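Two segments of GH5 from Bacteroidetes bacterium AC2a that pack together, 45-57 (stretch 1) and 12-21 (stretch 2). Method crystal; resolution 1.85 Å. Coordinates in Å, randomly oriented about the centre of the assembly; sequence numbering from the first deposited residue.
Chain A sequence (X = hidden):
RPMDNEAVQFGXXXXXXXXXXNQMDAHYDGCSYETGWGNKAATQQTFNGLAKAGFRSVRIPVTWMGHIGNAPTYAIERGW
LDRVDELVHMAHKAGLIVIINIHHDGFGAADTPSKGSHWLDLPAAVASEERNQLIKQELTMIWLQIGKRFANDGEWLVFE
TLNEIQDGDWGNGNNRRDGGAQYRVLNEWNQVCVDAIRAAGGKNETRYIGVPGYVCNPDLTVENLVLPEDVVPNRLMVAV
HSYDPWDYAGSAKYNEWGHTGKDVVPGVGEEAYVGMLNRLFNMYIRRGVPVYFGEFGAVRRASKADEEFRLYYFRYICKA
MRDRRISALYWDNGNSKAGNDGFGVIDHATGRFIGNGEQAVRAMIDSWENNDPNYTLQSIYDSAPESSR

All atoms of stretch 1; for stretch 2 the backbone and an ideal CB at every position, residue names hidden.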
# COMPACT_ATOMS: atom_id res chain seq x y z
N GLN A 45 3.84 20.86 -6.68
CA GLN A 45 4.57 21.16 -5.46
C GLN A 45 4.45 20.00 -4.45
O GLN A 45 5.38 19.73 -3.69
CB GLN A 45 4.08 22.49 -4.86
CG GLN A 45 4.48 23.76 -5.65
CD GLN A 45 3.91 23.82 -7.08
OE1 GLN A 45 2.67 23.80 -7.31
NE2 GLN A 45 4.82 23.89 -8.06
N THR A 46 3.29 19.33 -4.43
CA THR A 46 3.14 18.14 -3.60
C THR A 46 4.25 17.14 -3.89
O THR A 46 4.99 16.73 -2.97
CB THR A 46 1.80 17.43 -3.84
OG1 THR A 46 0.72 18.37 -3.72
CG2 THR A 46 1.61 16.31 -2.83
N PHE A 47 4.40 16.76 -5.15
CA PHE A 47 5.34 15.73 -5.55
C PHE A 47 6.78 16.21 -5.44
O PHE A 47 7.67 15.43 -5.08
CB PHE A 47 5.01 15.24 -6.94
CG PHE A 47 3.64 14.63 -7.02
CD1 PHE A 47 3.44 13.33 -6.60
CD2 PHE A 47 2.57 15.36 -7.46
CE1 PHE A 47 2.17 12.77 -6.63
CE2 PHE A 47 1.30 14.81 -7.49
CZ PHE A 47 1.10 13.52 -7.08
N ASN A 48 7.01 17.49 -5.69
CA ASN A 48 8.35 18.08 -5.45
C ASN A 48 8.76 17.95 -3.97
O ASN A 48 9.92 17.62 -3.64
CB ASN A 48 8.34 19.57 -5.87
CG ASN A 48 8.21 19.76 -7.39
OD1 ASN A 48 8.28 18.83 -8.18
ND2 ASN A 48 8.07 21.01 -7.79
N GLY A 49 7.80 18.20 -3.09
CA GLY A 49 8.01 18.07 -1.65
C GLY A 49 8.43 16.67 -1.28
O GLY A 49 9.35 16.49 -0.48
N LEU A 50 7.76 15.67 -1.86
CA LEU A 50 8.08 14.29 -1.57
C LEU A 50 9.54 13.96 -1.99
O LEU A 50 10.27 13.37 -1.22
CB LEU A 50 7.13 13.35 -2.28
CG LEU A 50 5.64 13.57 -1.96
CD1 LEU A 50 4.84 12.53 -2.70
CD2 LEU A 50 5.40 13.48 -0.47
N ALA A 51 9.92 14.34 -3.19
CA ALA A 51 11.26 14.03 -3.70
C ALA A 51 12.33 14.73 -2.89
O ALA A 51 13.33 14.13 -2.54
CB ALA A 51 11.38 14.40 -5.17
N LYS A 52 12.07 15.98 -2.55
CA LYS A 52 12.97 16.76 -1.70
C LYS A 52 13.19 16.16 -0.32
O LYS A 52 14.29 16.26 0.25
CB LYS A 52 12.40 18.17 -1.55
CG LYS A 52 13.22 19.10 -0.70
CD LYS A 52 12.76 20.53 -0.94
CE LYS A 52 13.26 21.49 0.13
NZ LYS A 52 14.75 21.46 0.17
N ALA A 53 12.15 15.51 0.22
CA ALA A 53 12.26 14.88 1.53
C ALA A 53 13.05 13.59 1.50
O ALA A 53 13.44 13.10 2.56
CB ALA A 53 10.87 14.60 2.09
N GLY A 54 13.21 13.01 0.31
CA GLY A 54 13.87 11.72 0.11
C GLY A 54 13.03 10.49 -0.18
O GLY A 54 13.55 9.38 -0.24
N PHE A 55 11.72 10.66 -0.37
CA PHE A 55 10.91 9.58 -0.82
C PHE A 55 11.31 9.21 -2.24
O PHE A 55 11.51 10.08 -3.09
CB PHE A 55 9.42 9.98 -0.77
CG PHE A 55 8.89 10.13 0.62
CD1 PHE A 55 8.70 9.01 1.44
CD2 PHE A 55 8.54 11.36 1.12
CE1 PHE A 55 8.18 9.14 2.71
CE2 PHE A 55 8.04 11.50 2.41
CZ PHE A 55 7.86 10.39 3.20
N ARG A 56 11.43 7.91 -2.52
CA ARG A 56 11.72 7.44 -3.87
C ARG A 56 10.51 7.04 -4.66
O ARG A 56 10.58 6.83 -5.88
CB ARG A 56 12.68 6.25 -3.80
CG ARG A 56 14.09 6.63 -3.29
CD ARG A 56 14.93 5.36 -3.14
NE ARG A 56 16.28 5.59 -2.59
CZ ARG A 56 17.40 5.60 -3.32
NH1 ARG A 56 17.38 5.42 -4.64
NH2 ARG A 56 18.57 5.82 -2.72
N SER A 57 9.38 6.86 -3.99
CA SER A 57 8.20 6.38 -4.66
C SER A 57 6.96 7.06 -4.10
O SER A 57 6.97 7.63 -3.00
CB SER A 57 8.07 4.87 -4.46
OG SER A 57 8.27 4.51 -3.10
N UNK A 12 13.60 -2.67 -4.40
CA UNK A 12 14.38 -1.83 -3.50
C UNK A 12 14.49 -0.39 -3.91
O UNK A 12 14.65 0.48 -3.06
CB UNK A 12 15.79 -2.40 -3.36
N UNK A 13 14.36 -0.14 -5.20
CA UNK A 13 14.50 1.21 -5.76
C UNK A 13 13.34 2.10 -5.34
O UNK A 13 13.46 3.32 -5.40
CB UNK A 13 14.59 1.15 -7.29
N UNK A 14 12.22 1.48 -4.92
CA UNK A 14 11.12 2.24 -4.35
C UNK A 14 11.41 2.81 -2.98
O UNK A 14 10.68 3.72 -2.52
CB UNK A 14 9.87 1.36 -4.27
N UNK A 15 12.47 2.30 -2.31
CA UNK A 15 12.91 2.78 -1.04
C UNK A 15 11.82 2.93 0.02
O UNK A 15 11.02 1.98 0.25
CB UNK A 15 13.60 4.13 -1.25
N UNK A 16 11.81 4.09 0.67
CA UNK A 16 10.67 4.55 1.44
C UNK A 16 9.89 5.53 0.53
O UNK A 16 10.43 6.48 -0.03
CB UNK A 16 11.11 5.21 2.75
N UNK A 17 8.61 5.24 0.34
CA UNK A 17 7.71 6.09 -0.40
C UNK A 17 6.56 6.59 0.48
O UNK A 17 6.58 6.47 1.73
CB UNK A 17 7.16 5.34 -1.62
N UNK A 18 5.57 7.20 -0.19
CA UNK A 18 4.52 7.95 0.50
C UNK A 18 3.23 7.76 -0.26
O UNK A 18 3.24 7.74 -1.52
CB UNK A 18 4.87 9.43 0.62
N UNK A 19 2.14 7.56 0.48
CA UNK A 19 0.79 7.43 -0.12
C UNK A 19 0.06 8.78 -0.14
O UNK A 19 -0.06 9.45 0.91
CB UNK A 19 -0.04 6.40 0.65
N UNK A 20 -0.46 9.13 -1.30
CA UNK A 20 -1.41 10.22 -1.44
C UNK A 20 -2.79 9.68 -1.03
O UNK A 20 -3.63 9.43 -1.88
CB UNK A 20 -1.42 10.77 -2.87
N UNK A 21 -2.98 9.54 0.28
CA UNK A 21 -4.14 8.83 0.86
C UNK A 21 -5.33 9.72 1.13
O UNK A 21 -5.19 10.91 1.32
CB UNK A 21 -3.73 8.15 2.17

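Position 12 lies in the last part of a helix, and its ideal CB has no atom of stretch 1 within 5.5 Å. Stretch 1 therefore sets no preference, and many side chains would suit. The deposited residue is Met12, whose side chain comes no nearer stretch 1 than 7.8 Å, from Met12 CB to Arg56 CD.

At position 13 the CB points sideways and again meets nothing within 5.5 Å, so the side chain is little constrained; the backbone carbonyl makes the contact. The residue is Ser13. Its O lies 3.4 Å from Arg56 CD and accepts from water 1 (2.6 Å to the water O), which in turn accepts from Arg56 NH1 at 3.0 Å.

At position 14 CA-to-CB points away overall, yet the ideal CB sits 3.7 Å from Ser57 OG. Small, polar or flexible apolar side chains could all start here. Met14 is deposited, with chi1 m, chi2 t and chi3 m. Its main polar link is main-chain: Ser57 OG donates to Met14 O at 2.6 Å.

Position 15 is far more restrictive. Phi/psi of 49/-132 favours glycine, and an ideal CB, directed toward stretch 1, would come 2.6 Å from Arg56 CD, a clash. Gly15 resolves both problems, leaving its CA 3.9 Å from Arg56 CD.

At position 16 the strand begins. The CB points sideways, 4.7 Å from Phe55 CD1, so an apolar side chain, branched or not, could meet the ring. Ile16 does so with CG2, 3.8 Å from Phe55 CE1, while its chain end leads away. Its carbonyl accepts a hydrogen bond from Arg56 N (3.0 Å, 154°), and Phe55 CA approaches the same Ile16 O at 3.2 Å. Water 2 accepts from Ile16 N (2.9 Å) and donates to Gly54 O (3.1 Å).

Position 17 is opposite Ser57, with their CA atoms 4.3 Å apart. An ideal CB would stand 2.0 Å from Ser57 OG, so only the absence of a side chain fits this arrangement. Gly17 lets its CA come within 3.1 Å of Ser57 O.

Position 18 points toward stretch 1. Its ideal CB is 3.9 Å from Phe55 CE1 and 4.2 Å from Leu50 CD2, an apolar setting suited to a large aliphatic or aromatic group. Trp18 (chi1 t, chi2 93°) has 97 Å² covered, the most in either stretch. Leu50 CD2 lies over its five-membered ring, 3.7 Å from the centroid and 22° off the normal, while Trp18 CB lies over the Phe55 ring, 3.8 Å from its centroid. Trp18 N also donates to Ser57 O at 3.2 Å, with an angle of 137°.

Position 19 turns away, so stretch 1 exerts no selection; Asn19 makes no contact with it.

Position 20 points toward stretch 1 again, but its ideal CB has no neighbour there within 5.5 Å. A longer apolar side chain could bridge that gap toward Phe47. Leu20 (chi1 t, chi2 p) brings CD2 to 4.4 Å from Phe47 CZ.

Position 21 is out of reach, hence unconstrained by stretch 1; it is Gly21.

Stretch 2 12-21: MSMGIGWNLG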
# COMPACT_ATOMS: atom_id res chain seq x y z
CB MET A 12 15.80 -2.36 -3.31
CG MET A 12 15.90 -3.30 -2.15
SD MET A 12 17.60 -3.81 -2.02
CE MET A 12 18.19 -2.71 -0.78
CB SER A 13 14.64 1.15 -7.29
OG SER A 13 13.41 1.01 -7.97
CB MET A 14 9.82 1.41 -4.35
CG MET A 14 9.42 1.04 -5.76
SD MET A 14 7.72 0.47 -5.96
CE MET A 14 7.69 -0.87 -4.82
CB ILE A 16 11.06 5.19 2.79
CG1 ILE A 16 11.79 4.18 3.67
CG2 ILE A 16 9.85 5.79 3.50
CD1 ILE A 16 10.97 2.94 4.03
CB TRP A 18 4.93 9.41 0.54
CG TRP A 18 4.07 10.40 1.24
CD1 TRP A 18 4.17 10.79 2.52
CD2 TRP A 18 3.04 11.19 0.66
NE1 TRP A 18 3.24 11.78 2.80
CE2 TRP A 18 2.55 12.05 1.65
CE3 TRP A 18 2.51 11.29 -0.63
CZ2 TRP A 18 1.53 12.97 1.42
CZ3 TRP A 18 1.47 12.20 -0.85
CH2 TRP A 18 1.03 13.03 0.16
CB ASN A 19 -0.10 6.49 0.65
CG ASN A 19 0.17 5.03 0.34
OD1 ASN A 19 -0.52 4.42 -0.48
ND2 ASN A 19 1.15 4.46 1.02
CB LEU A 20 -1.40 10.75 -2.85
CG LEU A 20 -2.27 11.99 -3.15
CD1 LEU A 20 -1.78 13.26 -2.47
CD2 LEU A 20 -2.35 12.16 -4.68
O HOH W 1 15.17 4.85 -6.63
O HOH W 2 13.65 6.31 0.19
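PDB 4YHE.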